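Local coordinates for chitinase (Paenibacillus sp. FPU-7, PDB 5GZT), which probably hydrolyses the beta-1,4 linkages between N-acetylglucosamine units within chitin and chitodextrin chains, in an endo-acting manner, at residues B[771-785]-B[828-840]. Sequence-based numbering, arbitrary orientation.
Sequences PGWVDWTNSAYKVDA and NPDDANFAYLKTL
Gly772 O takes a hydrogen bond from Asn828 ND2 at 3.0 Å, the donor standing well above the carbonyl plane, while Asn828 OD1 lies beside CA and CB of Trp773. The same ND2 also bonds OD2 of Asp830, whose OD1 is hydrogen-bonded to the hydroxyl of Tyr793. A leucine in place of Asn828 would probably leave Gly772 O without this donor and Asp830 without its amide partner. Further along, the loop shows how one asparagine amide can read a backbone twice: Asn833 ND2 gives a hydrogen to Val774 O (3.0 Å), and, past Asp775, whose CB rests against CG of Pro829 at the helix N-cap, Asn833 OD1 receives Trp776 N (3.1 Å, 162° at the hydrogen). Trp776 lays its CB over one face of the Tyr836 ring, 3.8 Å from the centroid; its five-membered ring runs at 17° to the Tyr836 plane, but is displaced so that little of one ring lies above the other. A water bonded to Thr777 N and Asp775 OD1 also donates to Asn833 OD1. With CG anti to the backbone N (chi1 -177°), Tyr836 extends towards the loop, and its OH accepts Val783 N at 2.8 Å, nearly straight. Val783 CG1 then meets Leu840 CD2 (3.6 Å), and CB of Ala785 packs on Leu840 CG. The whole joins the loop after strand 765-771 to helix 830-843, which precedes strand 848-854, in the TIM barrel of a family 18 glycosyl hydrolase.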
loop_
_atom_site.group_PDB
_atom_site.type_symbol
_atom_site.label_atom_id
_atom_site.label_comp_id
_atom_site.label_asym_id
_atom_site.label_seq_id
_atom_site.Cartn_x
_atom_site.Cartn_y
_atom_site.Cartn_z
ATOM N N PRO B 771 43.795 -0.467 -30.232
ATOM C CA PRO B 771 43.486 0.584 -31.160
ATOM C C PRO B 771 44.552 0.641 -32.233
ATOM O O PRO B 771 45.754 0.635 -31.947
ATOM C CB PRO B 771 43.494 1.815 -30.296
ATOM C CG PRO B 771 44.316 1.506 -29.138
ATOM C CD PRO B 771 44.162 0.034 -28.899
ATOM N N GLY B 772 44.105 0.654 -33.492
ATOM C CA GLY B 772 44.990 0.690 -34.624
ATOM C C GLY B 772 45.617 2.069 -34.934
ATOM O O GLY B 772 46.492 2.161 -35.785
ATOM N N TRP B 773 45.119 3.114 -34.282
ATOM C CA TRP B 773 45.604 4.467 -34.415
ATOM C C TRP B 773 46.719 4.736 -33.423
ATOM O O TRP B 773 47.150 5.853 -33.365
ATOM C CB TRP B 773 44.501 5.510 -34.262
ATOM C CG TRP B 773 43.537 5.254 -33.021
ATOM C CD1 TRP B 773 43.683 5.693 -31.714
ATOM C CD2 TRP B 773 42.333 4.495 -33.043
ATOM N NE1 TRP B 773 42.644 5.244 -30.952
ATOM C CE2 TRP B 773 41.809 4.490 -31.736
ATOM C CE3 TRP B 773 41.667 3.786 -34.036
ATOM C CZ2 TRP B 773 40.624 3.813 -31.406
ATOM C CZ3 TRP B 773 40.524 3.128 -33.707
ATOM C CH2 TRP B 773 40.011 3.130 -32.396
ATOM N N VAL B 774 47.169 3.727 -32.676
ATOM C CA VAL B 774 48.404 3.711 -31.923
ATOM C C VAL B 774 49.396 2.932 -32.757
ATOM O O VAL B 774 49.094 1.852 -33.234
ATOM C CB VAL B 774 48.221 3.067 -30.526
ATOM C CG1 VAL B 774 49.542 2.792 -29.857
ATOM C CG2 VAL B 774 47.385 3.937 -29.581
ATOM N N ASP B 775 50.582 3.504 -32.972
ATOM C CA ASP B 775 51.696 2.837 -33.632
ATOM C C ASP B 775 52.407 1.981 -32.619
ATOM O O ASP B 775 53.337 2.451 -31.927
ATOM C CB ASP B 775 52.632 3.913 -34.182
ATOM C CG ASP B 775 53.759 3.366 -35.033
ATOM O OD1 ASP B 775 53.943 2.162 -35.208
ATOM O OD2 ASP B 775 54.485 4.217 -35.573
ATOM N N TRP B 776 51.972 0.716 -32.510
ATOM C CA TRP B 776 52.430 -0.149 -31.433
ATOM C C TRP B 776 53.923 -0.466 -31.504
ATOM O O TRP B 776 54.585 -0.528 -30.463
ATOM C CB TRP B 776 51.603 -1.452 -31.302
ATOM C CG TRP B 776 50.232 -1.120 -30.780
ATOM C CD1 TRP B 776 49.132 -0.801 -31.508
ATOM C CD2 TRP B 776 49.924 -0.871 -29.438
ATOM N NE1 TRP B 776 48.133 -0.363 -30.672
ATOM C CE2 TRP B 776 48.595 -0.410 -29.389
ATOM C CE3 TRP B 776 50.672 -0.926 -28.244
ATOM C CZ2 TRP B 776 47.977 -0.092 -28.208
ATOM C CZ3 TRP B 776 50.042 -0.620 -27.068
ATOM C CH2 TRP B 776 48.694 -0.236 -27.062
ATOM N N THR B 777 54.425 -0.706 -32.703
ATOM C CA THR B 777 55.855 -0.951 -32.910
ATOM C C THR B 777 56.721 0.119 -32.197
ATOM O O THR B 777 57.689 -0.237 -31.563
ATOM C CB THR B 777 56.208 -1.054 -34.392
ATOM O OG1 THR B 777 55.388 -2.043 -34.994
ATOM C CG2 THR B 777 57.642 -1.504 -34.610
ATOM N N ASN B 778 56.288 1.374 -32.210
ATOM C CA ASN B 778 57.012 2.486 -31.555
ATOM C C ASN B 778 56.469 3.012 -30.263
ATOM O O ASN B 778 56.924 4.070 -29.813
ATOM C CB ASN B 778 57.120 3.652 -32.542
ATOM C CG ASN B 778 57.862 3.243 -33.766
ATOM O OD1 ASN B 778 58.881 2.579 -33.658
ATOM N ND2 ASN B 778 57.300 3.506 -34.935
ATOM N N SER B 779 55.514 2.294 -29.663
ATOM C CA SER B 779 54.892 2.705 -28.417
ATOM C C SER B 779 55.794 2.085 -27.342
ATOM O O SER B 779 56.190 0.924 -27.446
ATOM C CB SER B 779 53.493 2.119 -28.299
ATOM O OG SER B 779 53.014 2.112 -26.950
ATOM N N ALA B 780 56.142 2.874 -26.335
ATOM C CA ALA B 780 56.978 2.389 -25.268
ATOM C C ALA B 780 56.180 1.340 -24.481
ATOM O O ALA B 780 56.712 0.297 -24.135
ATOM C CB ALA B 780 57.425 3.563 -24.368
ATOM N N TYR B 781 54.888 1.565 -24.311
ATOM C CA TYR B 781 53.988 0.541 -23.681
ATOM C C TYR B 781 53.547 -0.520 -24.708
ATOM O O TYR B 781 53.002 -0.190 -25.777
ATOM C CB TYR B 781 52.784 1.257 -23.094
ATOM C CG TYR B 781 51.825 0.333 -22.388
ATOM C CD1 TYR B 781 52.259 -0.489 -21.344
ATOM C CD2 TYR B 781 50.477 0.280 -22.760
ATOM C CE1 TYR B 781 51.376 -1.338 -20.684
ATOM C CE2 TYR B 781 49.589 -0.561 -22.094
ATOM C CZ TYR B 781 50.033 -1.367 -21.064
ATOM O OH TYR B 781 49.148 -2.217 -20.420
ATOM N N LYS B 782 53.867 -1.771 -24.414
ATOM C CA LYS B 782 53.674 -2.881 -25.302
ATOM C C LYS B 782 52.463 -3.731 -24.808
ATOM O O LYS B 782 52.031 -3.619 -23.672
ATOM C CB LYS B 782 54.878 -3.761 -25.324
ATOM C CG LYS B 782 56.163 -3.194 -25.900
ATOM C CD LYS B 782 55.971 -2.436 -27.204
ATOM C CE LYS B 782 57.325 -1.891 -27.670
ATOM N NZ LYS B 782 57.151 -0.908 -28.766
ATOM N N VAL B 783 51.970 -4.576 -25.689
ATOM C CA VAL B 783 50.882 -5.501 -25.418
ATOM C C VAL B 783 51.503 -6.770 -24.877
ATOM O O VAL B 783 52.426 -7.314 -25.475
ATOM C CB VAL B 783 50.072 -5.819 -26.695
ATOM C CG1 VAL B 783 49.112 -6.973 -26.436
ATOM C CG2 VAL B 783 49.341 -4.574 -27.170
ATOM N N ASP B 784 50.959 -7.226 -23.748
ATOM C CA ASP B 784 51.448 -8.408 -23.062
ATOM C C ASP B 784 50.495 -9.535 -23.423
ATOM O O ASP B 784 49.397 -9.648 -22.893
ATOM C CB ASP B 784 51.372 -8.134 -21.558
ATOM C CG ASP B 784 51.906 -9.249 -20.722
ATOM O OD1 ASP B 784 52.298 -10.296 -21.251
ATOM O OD2 ASP B 784 51.889 -9.059 -19.505
ATOM N N ALA B 785 50.928 -10.364 -24.341
ATOM C CA ALA B 785 50.102 -11.372 -24.958
ATOM C C ALA B 785 49.959 -12.530 -24.057
ATOM O O ALA B 785 49.145 -13.331 -24.343
ATOM C CB ALA B 785 50.725 -11.820 -26.282
ATOM N N ASN B 828 47.700 6.170 -41.071
ATOM C CA ASN B 828 47.454 5.242 -39.968
ATOM C C ASN B 828 48.305 3.992 -40.133
ATOM O O ASN B 828 48.364 3.399 -41.209
ATOM C CB ASN B 828 45.983 4.877 -39.887
ATOM C CG ASN B 828 45.645 4.318 -38.563
ATOM O OD1 ASN B 828 45.564 5.050 -37.583
ATOM N ND2 ASN B 828 45.562 3.006 -38.500
ATOM N N PRO B 829 49.026 3.629 -39.075
ATOM C CA PRO B 829 50.029 2.598 -39.143
ATOM C C PRO B 829 49.516 1.150 -39.124
ATOM O O PRO B 829 49.997 0.344 -38.372
ATOM C CB PRO B 829 50.886 2.896 -37.905
ATOM C CG PRO B 829 49.908 3.419 -36.919
ATOM C CD PRO B 829 48.949 4.242 -37.746
ATOM N N ASP B 830 48.655 0.795 -40.079
ATOM C CA ASP B 830 47.966 -0.510 -40.087
ATOM C C ASP B 830 48.936 -1.563 -40.435
ATOM O O ASP B 830 49.078 -2.531 -39.671
ATOM C CB ASP B 830 46.747 -0.486 -41.021
ATOM C CG ASP B 830 45.644 0.361 -40.485
ATOM O OD1 ASP B 830 45.073 0.011 -39.385
ATOM O OD2 ASP B 830 45.330 1.396 -41.118
ATOM N N ASP B 831 49.710 -1.387 -41.520
ATOM C CA ASP B 831 50.661 -2.440 -41.851
ATOM C C ASP B 831 51.679 -2.716 -40.741
ATOM O O ASP B 831 52.021 -3.867 -40.503
ATOM C CB ASP B 831 51.470 -2.100 -43.112
ATOM C CG ASP B 831 50.700 -2.318 -44.401
ATOM O OD1 ASP B 831 49.709 -3.095 -44.478
ATOM O OD2 ASP B 831 51.126 -1.739 -45.400
ATOM N N ALA B 832 52.252 -1.664 -40.148
ATOM C CA ALA B 832 53.187 -1.867 -39.012
ATOM C C ALA B 832 52.477 -2.580 -37.850
ATOM O O ALA B 832 53.024 -3.475 -37.249
ATOM C CB ALA B 832 53.767 -0.550 -38.525
ATOM N N ASN B 833 51.269 -2.144 -37.534
ATOM C CA ASN B 833 50.466 -2.871 -36.489
ATOM C C ASN B 833 50.203 -4.314 -36.827
ATOM O O ASN B 833 50.255 -5.141 -35.921
ATOM C CB ASN B 833 49.183 -2.174 -36.194
ATOM C CG ASN B 833 49.399 -0.942 -35.395
ATOM O OD1 ASN B 833 50.390 -0.869 -34.652
ATOM N ND2 ASN B 833 48.436 -0.013 -35.434
ATOM N N PHE B 834 50.006 -4.666 -38.100
ATOM C CA PHE B 834 49.760 -6.019 -38.413
ATOM C C PHE B 834 51.046 -6.816 -38.252
ATOM O O PHE B 834 50.973 -8.008 -37.833
ATOM C CB PHE B 834 49.203 -6.241 -39.854
ATOM C CG PHE B 834 47.874 -5.506 -40.162
ATOM C CD1 PHE B 834 46.902 -5.275 -39.176
ATOM C CD2 PHE B 834 47.604 -5.065 -41.445
ATOM C CE1 PHE B 834 45.737 -4.627 -39.491
ATOM C CE2 PHE B 834 46.439 -4.383 -41.733
ATOM C CZ PHE B 834 45.490 -4.207 -40.777
ATOM N N ALA B 835 52.216 -6.237 -38.569
ATOM C CA ALA B 835 53.454 -7.000 -38.294
ATOM C C ALA B 835 53.656 -7.133 -36.815
ATOM O O ALA B 835 54.106 -8.168 -36.339
ATOM C CB ALA B 835 54.686 -6.319 -38.901
ATOM N N TYR B 836 53.300 -6.109 -36.055
ATOM C CA TYR B 836 53.386 -6.205 -34.571
ATOM C C TYR B 836 52.497 -7.322 -34.001
ATOM O O TYR B 836 52.945 -8.178 -33.242
ATOM C CB TYR B 836 53.019 -4.870 -33.908
ATOM C CG TYR B 836 53.155 -4.874 -32.389
ATOM C CD1 TYR B 836 54.407 -4.959 -31.769
ATOM C CD2 TYR B 836 52.002 -4.836 -31.565
ATOM C CE1 TYR B 836 54.493 -4.980 -30.353
ATOM C CE2 TYR B 836 52.077 -4.827 -30.193
ATOM C CZ TYR B 836 53.315 -4.914 -29.561
ATOM O OH TYR B 836 53.322 -4.941 -28.165
ATOM N N LEU B 837 51.238 -7.342 -34.429
ATOM C CA LEU B 837 50.300 -8.379 -33.940
ATOM C C LEU B 837 50.831 -9.774 -34.248
ATOM O O LEU B 837 50.729 -10.688 -33.429
ATOM C CB LEU B 837 48.943 -8.182 -34.617
ATOM C CG LEU B 837 48.240 -6.972 -34.068
ATOM C CD1 LEU B 837 47.001 -6.707 -34.930
ATOM C CD2 LEU B 837 47.838 -7.107 -32.625
ATOM N N LYS B 838 51.464 -9.903 -35.404
ATOM C CA LYS B 838 52.011 -11.165 -35.754
ATOM C C LYS B 838 53.131 -11.655 -34.832
ATOM O O LYS B 838 53.249 -12.877 -34.636
ATOM C CB LYS B 838 52.422 -11.137 -37.192
ATOM C CG LYS B 838 53.058 -12.422 -37.624
ATOM C CD LYS B 838 53.171 -12.439 -39.117
ATOM C CE LYS B 838 54.023 -13.613 -39.568
ATOM N NZ LYS B 838 53.998 -13.657 -41.048
ATOM N N THR B 839 53.863 -10.723 -34.179
ATOM C CA THR B 839 54.943 -11.054 -33.281
ATOM C C THR B 839 54.349 -11.406 -31.955
ATOM O O THR B 839 54.862 -12.275 -31.267
ATOM C CB THR B 839 56.004 -9.915 -33.034
ATOM O OG1 THR B 839 55.459 -8.829 -32.201
ATOM C CG2 THR B 839 56.605 -9.447 -34.341
ATOM N N LEU B 840 53.286 -10.724 -31.574
ATOM C CA LEU B 840 52.503 -11.193 -30.468
ATOM C C LEU B 840 52.156 -12.640 -30.668
ATOM O O LEU B 840 52.274 -13.427 -29.733
ATOM C CB LEU B 840 51.248 -10.388 -30.298
ATOM C CG LEU B 840 51.244 -9.280 -29.299
ATOM C CD1 LEU B 840 52.561 -8.533 -29.140
ATOM C CD2 LEU B 840 50.115 -8.341 -29.644
HETATM O O HOH W 1 53.065 -0.342 -35.380
HETATM O O HOH W 2 55.714 -3.435 -36.924
#